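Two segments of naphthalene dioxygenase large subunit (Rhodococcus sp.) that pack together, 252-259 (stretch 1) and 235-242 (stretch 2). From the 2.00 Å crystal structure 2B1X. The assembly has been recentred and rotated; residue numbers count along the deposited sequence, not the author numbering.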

# COMPACT_ATOMS: atom_id res chain seq x y z
N GLY A 252 7.73 -1.57 -37.42
CA GLY A 252 7.23 -2.43 -38.48
C GLY A 252 6.15 -1.71 -39.25
O GLY A 252 5.45 -0.89 -38.69
N ILE A 253 6.04 -2.03 -40.55
CA ILE A 253 5.04 -1.46 -41.43
C ILE A 253 4.32 -2.62 -42.12
O ILE A 253 4.98 -3.48 -42.75
CB ILE A 253 5.71 -0.53 -42.49
CG1 ILE A 253 6.65 0.47 -41.80
CG2 ILE A 253 4.63 0.16 -43.38
CD1 ILE A 253 7.37 1.45 -42.73
N ILE A 254 3.00 -2.66 -41.98
CA ILE A 254 2.20 -3.74 -42.56
C ILE A 254 1.15 -3.17 -43.53
O ILE A 254 0.50 -2.17 -43.23
CB ILE A 254 1.53 -4.60 -41.47
CG1 ILE A 254 2.58 -5.25 -40.56
CG2 ILE A 254 0.64 -5.70 -42.13
CD1 ILE A 254 1.99 -6.02 -39.34
N GLY A 255 0.99 -3.79 -44.69
CA GLY A 255 -0.06 -3.39 -45.63
C GLY A 255 -1.03 -4.54 -45.92
O GLY A 255 -0.84 -5.65 -45.38
N PRO A 256 -2.06 -4.30 -46.74
CA PRO A 256 -2.99 -5.38 -47.12
C PRO A 256 -2.38 -6.35 -48.13
O PRO A 256 -1.45 -5.97 -48.84
CB PRO A 256 -4.15 -4.62 -47.76
CG PRO A 256 -3.53 -3.42 -48.34
CD PRO A 256 -2.42 -3.02 -47.38
N PRO A 257 -2.91 -7.58 -48.22
CA PRO A 257 -2.49 -8.55 -49.25
C PRO A 257 -2.90 -8.12 -50.67
O PRO A 257 -3.79 -7.27 -50.77
CB PRO A 257 -3.27 -9.82 -48.86
CG PRO A 257 -4.45 -9.32 -48.11
CD PRO A 257 -3.99 -8.11 -47.36
N PRO A 258 -2.28 -8.69 -51.72
CA PRO A 258 -2.60 -8.36 -53.12
C PRO A 258 -4.09 -8.38 -53.48
O PRO A 258 -4.53 -7.51 -54.24
CB PRO A 258 -1.87 -9.45 -53.92
CG PRO A 258 -0.70 -9.83 -53.05
CD PRO A 258 -1.20 -9.70 -51.63
N GLY A 259 -4.84 -9.35 -52.93
CA GLY A 259 -6.26 -9.47 -53.21
C GLY A 259 -7.17 -8.69 -52.26
O GLY A 259 -8.28 -9.13 -51.95
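Stretch 2 (235-242) QFALYGEH

Three backbone hydrogen bonds hold stretch 2 on stretch 1. Glu 241 N donates to Ile 253 O at 2.7 Å, and Ile 253 N donates back to Glu 241 O at 2.9 Å. These two bonds make Ile 253 and Glu 241 a hydrogen-bonded antiparallel pair. The third bond, from Gly 255 N to Tyr 239 O, is 2.8 Å long and nearly straight, at 172°.

A water adds a further link. It donates to Phe 236 O at 2.7 Å and to Gly 255 O at 2.5 Å, and so bridges two carbonyls that cannot bond to each other.

Stretch 2 begins as a loop at Gln 235, passes through a 3-10 segment that includes residues 236-238, and is extended over 240-242. That strand runs against strand 252-254 at 176°, with the axes 4.5 Å apart at their closest. Gly 252 faces His 242 and Ile 254 faces Gly 240, both as non-hydrogen-bonded pairs, with CA-CA distances of 4.5 and 4.0 Å. The close approach at Gly 240 depends on its lack of a side chain: a CB there would clash with Ile 253 O. Gly 252 CA also makes a CA-H...O contact of 3.2 Å with Glu 241 O.

The side chains of Ile 253 and Glu 241 leave one face of the sheet, those of Ile 254 and His 242 the other. Ile 254 reaches back to the 3-10 segment. Its CD1 lies 3.7 Å from Phe 236 CE1 and 3.9 Å from Ala 237 CB.

Beyond the strand, Tyr 239 points toward the proline run. Pro 257 CB sits over one face of its ring, 3.9 Å from Tyr 239 CZ, in a CH-pi contact. Pro 258 CD approaches Tyr 239 CE2 at 3.6 Å. Leu 238 points away and makes no contact.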

# COMPACT_ATOMS: atom_id res chain seq x y z
N GLN A 235 -1.49 -14.85 -41.70
CA GLN A 235 -0.30 -14.46 -42.44
C GLN A 235 -0.24 -12.96 -42.66
O GLN A 235 0.61 -12.50 -43.42
CB GLN A 235 -0.30 -15.13 -43.82
CG GLN A 235 -0.21 -16.64 -43.80
CD GLN A 235 0.11 -17.18 -45.18
OE1 GLN A 235 -0.48 -16.73 -46.18
NE2 GLN A 235 1.05 -18.13 -45.25
N PHE A 236 -1.13 -12.20 -42.02
CA PHE A 236 -1.22 -10.76 -42.29
C PHE A 236 0.12 -9.99 -42.21
O PHE A 236 0.34 -9.05 -42.96
CB PHE A 236 -2.29 -10.09 -41.41
CG PHE A 236 -1.79 -9.68 -40.04
CD1 PHE A 236 -1.53 -8.33 -39.75
CD2 PHE A 236 -1.60 -10.63 -39.05
CE1 PHE A 236 -1.08 -7.95 -38.48
CE2 PHE A 236 -1.14 -10.27 -37.79
CZ PHE A 236 -0.88 -8.91 -37.51
N ALA A 237 1.00 -10.40 -41.30
CA ALA A 237 2.25 -9.67 -41.08
C ALA A 237 3.35 -10.03 -42.07
O ALA A 237 4.37 -9.33 -42.15
CB ALA A 237 2.72 -9.79 -39.66
N LEU A 238 3.11 -11.04 -42.90
CA LEU A 238 4.00 -11.34 -44.01
C LEU A 238 4.01 -10.22 -45.05
O LEU A 238 4.99 -10.07 -45.81
CB LEU A 238 3.64 -12.69 -44.67
CG LEU A 238 3.76 -13.97 -43.84
CD1 LEU A 238 3.54 -15.20 -44.74
CD2 LEU A 238 5.11 -14.06 -43.07
N TYR A 239 2.93 -9.44 -45.10
CA TYR A 239 2.81 -8.34 -46.09
C TYR A 239 3.28 -7.06 -45.44
O TYR A 239 2.54 -6.08 -45.36
CB TYR A 239 1.38 -8.21 -46.61
CG TYR A 239 0.83 -9.53 -47.12
CD1 TYR A 239 0.06 -10.34 -46.29
CD2 TYR A 239 1.10 -9.97 -48.43
CE1 TYR A 239 -0.41 -11.56 -46.73
CE2 TYR A 239 0.62 -11.20 -48.88
CZ TYR A 239 -0.14 -11.99 -48.03
OH TYR A 239 -0.64 -13.21 -48.44
N GLY A 240 4.51 -7.10 -44.94
CA GLY A 240 5.06 -5.99 -44.21
C GLY A 240 6.58 -5.98 -44.20
O GLY A 240 7.23 -6.86 -44.79
N GLU A 241 7.12 -4.99 -43.51
CA GLU A 241 8.56 -4.80 -43.36
C GLU A 241 8.91 -4.57 -41.89
O GLU A 241 8.18 -3.91 -41.19
CB GLU A 241 9.00 -3.62 -44.21
CG GLU A 241 10.47 -3.64 -44.58
CD GLU A 241 10.80 -4.51 -45.80
OE1 GLU A 241 9.87 -4.98 -46.50
OE2 GLU A 241 12.00 -4.69 -46.10
N HIS A 242 10.01 -5.17 -41.44
CA HIS A 242 10.53 -5.10 -40.05
C HIS A 242 11.87 -4.35 -40.09
O HIS A 242 12.83 -4.84 -40.71
CB HIS A 242 10.75 -6.54 -39.56
CG HIS A 242 10.99 -6.70 -38.08
ND1 HIS A 242 9.97 -6.81 -37.17
CD2 HIS A 242 12.13 -6.89 -37.38
CE1 HIS A 242 10.46 -7.01 -35.96
NE2 HIS A 242 11.77 -7.09 -36.06
O HOH W 1 -1.68 -7.64 -44.12